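Local atomic coordinates of type III restriction-modification enzyme EcoP15I Res subunit (Escherichia coli, PDB entry 4ZCF), a protein that cleaves DNA downstream of one of two inversely oriented recognition sites, as the helicase-like and nuclease subunit of a type III restriction enzyme working with Mod. Residues K279-D287 with L370-E381. Residues are numbered along the deposited sequence; the frame is centred on the assembly and turned at random.
Sequences KGIDAYIED and LADNMMRKAVKE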
loop_
_atom_site.group_PDB
_atom_site.type_symbol
_atom_site.label_atom_id
_atom_site.label_comp_id
_atom_site.label_asym_id
_atom_site.label_seq_id
_atom_site.Cartn_x
_atom_site.Cartn_y
_atom_site.Cartn_z
ATOM N N LYS C 279 4.975 21.540 -38.186
ATOM C CA LYS C 279 5.676 22.820 -38.401
ATOM C C LYS C 279 6.853 22.644 -39.380
ATOM O O LYS C 279 7.491 21.590 -39.396
ATOM C CB LYS C 279 6.247 23.366 -37.083
ATOM C CG LYS C 279 5.243 23.844 -36.056
ATOM C CD LYS C 279 5.986 24.667 -35.014
ATOM C CE LYS C 279 5.244 24.785 -33.711
ATOM N NZ LYS C 279 5.844 23.938 -32.650
ATOM N N GLY C 280 7.143 23.687 -40.156
ATOM C CA GLY C 280 8.282 23.704 -41.067
ATOM C C GLY C 280 9.552 23.998 -40.293
ATOM O O GLY C 280 9.476 24.396 -39.124
ATOM N N ILE C 281 10.732 23.805 -40.911
ATOM C CA ILE C 281 11.993 24.056 -40.195
ATOM C C ILE C 281 12.750 25.286 -40.705
ATOM O O ILE C 281 12.835 25.489 -41.915
ATOM C CB ILE C 281 12.916 22.796 -40.121
ATOM C CG1 ILE C 281 12.128 21.461 -39.980
ATOM C CG2 ILE C 281 14.034 22.953 -39.062
ATOM C CD1 ILE C 281 11.439 21.181 -38.589
ATOM N N ASP C 282 13.334 26.073 -39.773
ATOM C CA ASP C 282 14.166 27.245 -40.056
ATOM C C ASP C 282 15.481 27.130 -39.287
ATOM O O ASP C 282 15.586 27.564 -38.135
ATOM C CB ASP C 282 13.424 28.564 -39.774
ATOM C CG ASP C 282 12.392 28.937 -40.827
ATOM O OD1 ASP C 282 12.603 28.599 -42.018
ATOM O OD2 ASP C 282 11.382 29.579 -40.466
ATOM N N ALA C 283 16.476 26.494 -39.932
ATOM C CA ALA C 283 17.791 26.217 -39.362
ATOM C C ALA C 283 18.754 27.402 -39.321
ATOM O O ALA C 283 18.865 28.148 -40.300
ATOM C CB ALA C 283 18.428 25.052 -40.081
ATOM N N TYR C 284 19.462 27.551 -38.170
ATOM C CA TYR C 284 20.460 28.589 -37.889
ATOM C C TYR C 284 21.802 27.952 -37.541
ATOM O O TYR C 284 21.897 27.249 -36.528
ATOM C CB TYR C 284 20.012 29.496 -36.733
ATOM C CG TYR C 284 18.790 30.334 -37.029
ATOM C CD1 TYR C 284 18.911 31.601 -37.593
ATOM C CD2 TYR C 284 17.514 29.880 -36.708
ATOM C CE1 TYR C 284 17.789 32.386 -37.855
ATOM C CE2 TYR C 284 16.384 30.657 -36.961
ATOM C CZ TYR C 284 16.526 31.914 -37.526
ATOM O OH TYR C 284 15.412 32.684 -37.779
ATOM N N ILE C 285 22.838 28.202 -38.375
ATOM C CA ILE C 285 24.196 27.681 -38.180
ATOM C C ILE C 285 25.086 28.801 -37.599
ATOM O O ILE C 285 25.413 29.757 -38.311
ATOM C CB ILE C 285 24.792 27.090 -39.490
ATOM C CG1 ILE C 285 23.743 26.466 -40.474
ATOM C CG2 ILE C 285 26.010 26.213 -39.235
ATOM C CD1 ILE C 285 23.030 25.145 -40.116
ATOM N N GLU C 286 25.473 28.684 -36.311
ATOM C CA GLU C 286 26.289 29.689 -35.616
ATOM C C GLU C 286 27.807 29.426 -35.698
ATOM O O GLU C 286 28.286 28.411 -35.193
ATOM C CB GLU C 286 25.795 29.873 -34.161
ATOM C CG GLU C 286 26.691 30.687 -33.235
ATOM C CD GLU C 286 26.646 32.195 -33.390
ATOM O OE1 GLU C 286 25.542 32.778 -33.274
ATOM O OE2 GLU C 286 27.732 32.803 -33.535
ATOM N N ASP C 287 28.554 30.366 -36.318
ATOM C CA ASP C 287 30.012 30.305 -36.470
ATOM C C ASP C 287 30.683 31.405 -35.641
ATOM O O ASP C 287 30.345 31.608 -34.473
ATOM C CB ASP C 287 30.407 30.433 -37.951
ATOM C CG ASP C 287 31.745 29.808 -38.307
ATOM O OD1 ASP C 287 32.785 30.273 -37.775
ATOM O OD2 ASP C 287 31.764 28.899 -39.166
ATOM N N LEU C 370 30.805 31.457 -28.500
ATOM C CA LEU C 370 29.933 30.725 -29.436
ATOM C C LEU C 370 28.529 30.477 -28.854
ATOM O O LEU C 370 27.527 30.693 -29.541
ATOM C CB LEU C 370 30.608 29.383 -29.828
ATOM C CG LEU C 370 29.776 28.331 -30.585
ATOM C CD1 LEU C 370 29.732 28.623 -32.072
ATOM C CD2 LEU C 370 30.334 26.937 -30.352
ATOM N N ALA C 371 28.459 30.014 -27.624
ATOM C CA ALA C 371 27.185 29.888 -26.945
ATOM C C ALA C 371 26.490 31.200 -26.697
ATOM O O ALA C 371 25.314 31.333 -26.932
ATOM C CB ALA C 371 27.385 29.167 -25.639
ATOM N N ASP C 372 27.243 32.183 -26.252
ATOM C CA ASP C 372 26.688 33.424 -25.781
ATOM C C ASP C 372 26.034 34.019 -26.968
ATOM O O ASP C 372 25.114 34.791 -26.868
ATOM C CB ASP C 372 27.795 34.339 -25.307
ATOM C CG ASP C 372 27.395 35.148 -24.131
ATOM O OD1 ASP C 372 26.299 34.896 -23.615
ATOM O OD2 ASP C 372 28.161 36.044 -23.737
ATOM N N ASN C 373 26.613 33.694 -28.104
ATOM C CA ASN C 373 26.189 34.203 -29.409
ATOM C C ASN C 373 24.897 33.505 -29.842
ATOM O O ASN C 373 23.962 34.175 -30.291
ATOM C CB ASN C 373 27.295 33.991 -30.447
ATOM C CG ASN C 373 27.501 35.148 -31.396
ATOM O OD1 ASN C 373 26.702 35.389 -32.309
ATOM N ND2 ASN C 373 28.614 35.855 -31.237
ATOM N N MET C 374 24.841 32.163 -29.687
ATOM C CA MET C 374 23.684 31.319 -30.021
ATOM C C MET C 374 22.453 31.692 -29.178
ATOM O O MET C 374 21.349 31.788 -29.716
ATOM C CB MET C 374 24.037 29.833 -29.825
ATOM C CG MET C 374 24.050 29.043 -31.109
ATOM S SD MET C 374 24.211 27.257 -30.873
ATOM C CE MET C 374 25.943 27.145 -30.348
ATOM N N MET C 375 22.665 31.915 -27.862
ATOM C CA MET C 375 21.647 32.286 -26.879
ATOM C C MET C 375 21.078 33.687 -27.135
ATOM O O MET C 375 19.862 33.867 -27.056
ATOM C CB MET C 375 22.216 32.156 -25.462
ATOM C CG MET C 375 21.225 32.507 -24.373
ATOM S SD MET C 375 21.827 32.122 -22.717
ATOM C CE MET C 375 23.037 33.455 -22.483
ATOM N N ARG C 376 21.953 34.666 -27.448
ATOM C CA ARG C 376 21.583 36.050 -27.771
ATOM C C ARG C 376 20.701 36.097 -29.028
ATOM O O ARG C 376 19.671 36.772 -29.022
ATOM C CB ARG C 376 22.852 36.892 -27.977
ATOM C CG ARG C 376 22.632 38.406 -27.973
ATOM C CD ARG C 376 23.942 39.175 -27.904
ATOM N NE ARG C 376 24.798 38.943 -29.073
ATOM C CZ ARG C 376 25.942 38.261 -29.049
ATOM N NH1 ARG C 376 26.388 37.734 -27.913
ATOM N NH2 ARG C 376 26.651 38.104 -30.160
ATOM N N LYS C 377 21.105 35.362 -30.089
ATOM C CA LYS C 377 20.413 35.248 -31.375
ATOM C C LYS C 377 18.981 34.656 -31.233
ATOM O O LYS C 377 18.052 35.183 -31.848
ATOM C CB LYS C 377 21.279 34.431 -32.353
ATOM C CG LYS C 377 20.872 34.528 -33.822
ATOM C CD LYS C 377 21.954 33.959 -34.751
ATOM C CE LYS C 377 21.875 32.462 -34.968
ATOM N NZ LYS C 377 22.926 31.988 -35.908
ATOM N N ALA C 378 18.809 33.588 -30.409
ATOM C CA ALA C 378 17.509 32.934 -30.156
ATOM C C ALA C 378 16.560 33.833 -29.371
ATOM O O ALA C 378 15.353 33.785 -29.604
ATOM C CB ALA C 378 17.703 31.614 -29.420
ATOM N N VAL C 379 17.102 34.649 -28.441
ATOM C CA VAL C 379 16.317 35.596 -27.645
ATOM C C VAL C 379 15.708 36.653 -28.586
ATOM O O VAL C 379 14.486 36.816 -28.606
ATOM C CB VAL C 379 17.138 36.210 -26.474
ATOM C CG1 VAL C 379 16.465 37.455 -25.899
ATOM C CG2 VAL C 379 17.389 35.180 -25.376
ATOM N N LYS C 380 16.558 37.303 -29.418
ATOM C CA LYS C 380 16.160 38.333 -30.398
ATOM C C LYS C 380 15.092 37.821 -31.375
ATOM O O LYS C 380 14.159 38.560 -31.712
ATOM C CB LYS C 380 17.382 38.842 -31.164
ATOM N N GLU C 381 15.224 36.544 -31.795
ATOM C CA GLU C 381 14.295 35.889 -32.713
ATOM C C GLU C 381 12.977 35.505 -32.040
ATOM O O GLU C 381 11.936 35.521 -32.708
ATOM C CB GLU C 381 14.950 34.691 -33.425
ATOM C CG GLU C 381 16.114 35.044 -34.351
ATOM C CD GLU C 381 15.909 36.201 -35.312
ATOM O OE1 GLU C 381 14.939 36.162 -36.104
ATOM O OE2 GLU C 381 16.719 37.155 -35.264
#
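Glu286 lays its aliphatic stem over the Met374 side chain, with CB 3.6 Å and CG 3.8 Å from Met374 CG. Its CG stands anti to the backbone N (chi1 169°), and a bend at chi2 (78°) turns the carboxylate across Asn373, OE2 3.3 Å from Asn373 CB. Toward the helix N terminus, Leu370 CD1 lies 3.4 Å from Glu286 O. Lys377, one helical turn beyond Asn373, reaches back so that its NZ sits 3.8 Å from Glu286 OE1, a long salt bridge. The same lysine arm meets the base of Tyr284, its CE 3.9 Å from Tyr284 CB, before the strand recedes from the helix. Further along, Glu381 slants across the phenol, with OE1 3.9 Å from Tyr284 OH. Replacing Glu286 with an alanine removes CG and the carboxylate, which would probably leave Lys377 NZ without its acidic mate and thin the cover over Met374 CG and Asn373 CB. Strand 280-285 lies between strands 553-558 and 591-593 in a parallel sheet of the helicase-like region, whose strand order is that of a RecA-like domain; helix 368-389 covers one face, running roughly antiparallel to the strand (149°), and helix 565-576 packs on the other against Ala283 and Ile285. Tyr284 also stacks on Tyr557. The contact thus rests on aliphatic packing round the stem of a buried acid, whose charge is probably offset in part by the long ion pair to the partly exposed Lys377.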